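Local coordinates for protein RNase III inhibitor (Mycobacterium tuberculosis, PDB 5M3I) that is of unknown function but, as its macro domain suggests, folds as a compact alpha/beta protein of the macro domain family, at residues E25-T30 and K82-F87. Numbering follows the deposited sequence.
Sequences EALVNT and KHIINF
Ile-85 is gripped through its backbone from both ends by the neighbouring strand: its N donates to Leu-27 O (2.9 Å), almost straight at 173°, and its O accepts from Asn-29 N. That same carbonyl oxygen also receives the CA-H of Val-28. The side chain of Ile-85 turns to the face shared by Ala-26, Val-28 and Phe-87. CG1 stands anti to the carbonyl carbon and the chain runs on extended, bringing CD1 to 3.9 Å from Ala-26 CB, diagonally across the strand pair. Further along, Val-28 CG1 packs at 3.7 Å on Phe-87 CB, while the phenyl ring leads away toward Leu-106 of helix 99-115, which also meets Ile-85 through Leu-109. Strands 26-31 and 83-88 are parallel neighbours inside the mixed sheet of the macro domain, with helices packed on both faces; strand 120-123 flanks the first and antiparallel edge strand 71-74 the second. On the other face, where Asn-29 touches Ala-42 and Phe-45 of helix 40-48, it pairs with Asn-86. With CG of Asn-29 anti to the backbone N (chi1 -176°), ND2 reaches Asn-86 OD1 at 2.9 Å, the two amide planes turned 66° apart. Asn-86 ND2 in turn donates to Phe-71 O, so this buried amide links three strands. Just ahead of the two strands Glu-25 O accepts two N-H groups, from Lys-82 (2.8 Å) and from His-83 (3.2 Å). The extended Glu-25 side chain runs out to a water that bridges its OE1 and His-83 NE2, sitting in plane at the edge of the His-83 ring.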
loop_
_atom_site.group_PDB
_atom_site.type_symbol
_atom_site.label_atom_id
_atom_site.label_comp_id
_atom_site.label_asym_id
_atom_site.label_seq_id
_atom_site.Cartn_x
_atom_site.Cartn_y
_atom_site.Cartn_z
ATOM N N GLU A 25 6.305 -6.610 8.759
ATOM C CA GLU A 25 7.077 -5.431 9.125
ATOM C C GLU A 25 6.486 -4.156 8.512
ATOM O O GLU A 25 6.564 -3.091 9.117
ATOM C CB GLU A 25 8.495 -5.674 8.637
ATOM C CG GLU A 25 9.513 -4.719 9.169
ATOM C CD GLU A 25 10.944 -5.149 8.833
ATOM O OE1 GLU A 25 11.783 -4.246 8.592
ATOM O OE2 GLU A 25 11.208 -6.369 8.822
ATOM N N ALA A 26 5.893 -4.274 7.310
ATOM C CA ALA A 26 5.201 -3.160 6.658
ATOM C C ALA A 26 3.787 -3.548 6.234
ATOM O O ALA A 26 3.506 -4.709 5.940
ATOM C CB ALA A 26 5.980 -2.680 5.448
ATOM N N LEU A 27 2.907 -2.554 6.226
ATOM C CA LEU A 27 1.582 -2.706 5.634
ATOM C C LEU A 27 1.447 -1.701 4.531
ATOM O O LEU A 27 1.848 -0.556 4.714
ATOM C CB LEU A 27 0.510 -2.433 6.674
ATOM C CG LEU A 27 0.573 -3.218 7.975
ATOM C CD1 LEU A 27 -0.536 -2.728 8.891
ATOM C CD2 LEU A 27 0.406 -4.693 7.704
ATOM N N VAL A 28 0.872 -2.111 3.400
ATOM C CA VAL A 28 0.512 -1.189 2.331
ATOM C C VAL A 28 -0.966 -0.747 2.388
ATOM O O VAL A 28 -1.883 -1.548 2.566
ATOM C CB VAL A 28 0.792 -1.789 0.974
ATOM C CG1 VAL A 28 0.405 -0.811 -0.133
ATOM C CG2 VAL A 28 2.251 -2.192 0.857
ATOM N N ASN A 29 -1.165 0.553 2.295
ATOM C CA ASN A 29 -2.461 1.185 2.250
ATOM C C ASN A 29 -2.637 1.783 0.829
ATOM O O ASN A 29 -1.651 2.078 0.169
ATOM C CB ASN A 29 -2.493 2.279 3.313
ATOM C CG ASN A 29 -3.843 2.968 3.441
ATOM O OD1 ASN A 29 -4.873 2.447 3.028
ATOM N ND2 ASN A 29 -3.825 4.174 3.989
ATOM N N THR A 30 -3.874 1.870 0.345
ATOM C CA THR A 30 -4.178 2.445 -0.968
ATOM C C THR A 30 -4.807 3.789 -0.725
ATOM O O THR A 30 -5.795 3.882 0.028
ATOM C CB THR A 30 -5.166 1.584 -1.791
ATOM O OG1 THR A 30 -6.280 1.182 -0.994
ATOM C CG2 THR A 30 -4.464 0.327 -2.247
ATOM N N LYS A 82 6.112 -1.810 11.539
ATOM C CA LYS A 82 6.957 -0.625 11.729
ATOM C C LYS A 82 6.681 0.466 10.729
ATOM O O LYS A 82 6.881 1.617 11.044
ATOM C CB LYS A 82 8.464 -0.987 11.641
ATOM C CG LYS A 82 8.938 -2.138 12.542
ATOM C CD LYS A 82 8.694 -1.917 14.043
ATOM C CE LYS A 82 9.275 -3.097 14.868
ATOM N NZ LYS A 82 8.387 -4.290 14.822
ATOM N N HIS A 83 6.219 0.109 9.519
ATOM C CA HIS A 83 5.988 1.072 8.445
ATOM C C HIS A 83 4.615 0.925 7.810
ATOM O O HIS A 83 4.142 -0.186 7.577
ATOM C CB HIS A 83 7.013 0.897 7.332
ATOM C CG HIS A 83 8.427 1.008 7.795
ATOM N ND1 HIS A 83 9.018 2.220 8.092
ATOM C CD2 HIS A 83 9.366 0.064 8.022
ATOM C CE1 HIS A 83 10.256 2.015 8.490
ATOM N NE2 HIS A 83 10.491 0.717 8.448
ATOM N N ILE A 84 4.003 2.059 7.506
ATOM C CA ILE A 84 2.849 2.116 6.655
ATOM C C ILE A 84 3.300 2.728 5.355
ATOM O O ILE A 84 3.788 3.866 5.332
ATOM C CB ILE A 84 1.720 3.026 7.230
ATOM C CG1 ILE A 84 1.432 2.711 8.692
ATOM C CG2 ILE A 84 0.469 2.916 6.361
ATOM C CD1 ILE A 84 1.134 1.266 8.961
ATOM N N ILE A 85 3.119 1.985 4.267
ATOM C CA ILE A 85 3.465 2.438 2.927
ATOM C C ILE A 85 2.161 2.788 2.234
ATOM O O ILE A 85 1.379 1.915 1.858
ATOM C CB ILE A 85 4.204 1.359 2.166
ATOM C CG1 ILE A 85 5.432 0.913 2.964
ATOM C CG2 ILE A 85 4.609 1.877 0.797
ATOM C CD1 ILE A 85 6.127 -0.316 2.410
ATOM N N ASN A 86 1.913 4.085 2.091
ATOM C CA ASN A 86 0.710 4.566 1.441
ATOM C C ASN A 86 0.970 4.631 -0.039
ATOM O O ASN A 86 1.766 5.431 -0.497
ATOM C CB ASN A 86 0.322 5.926 1.977
ATOM C CG ASN A 86 -0.075 5.867 3.438
ATOM O OD1 ASN A 86 -1.179 5.439 3.768
ATOM N ND2 ASN A 86 0.803 6.343 4.324
ATOM N N PHE A 87 0.281 3.776 -0.783
ATOM C CA PHE A 87 0.474 3.592 -2.236
ATOM C C PHE A 87 -0.639 4.345 -2.949
ATOM O O PHE A 87 -1.810 3.995 -2.804
ATOM C CB PHE A 87 0.355 2.095 -2.497
ATOM C CG PHE A 87 0.706 1.649 -3.852
ATOM C CD1 PHE A 87 0.073 2.185 -4.960
ATOM C CD2 PHE A 87 1.652 0.677 -4.027
ATOM C CE1 PHE A 87 0.407 1.761 -6.210
ATOM C CE2 PHE A 87 2.031 0.288 -5.281
ATOM C CZ PHE A 87 1.363 0.801 -6.378
HETATM O O HOH W 1 12.321 -1.850 8.793
#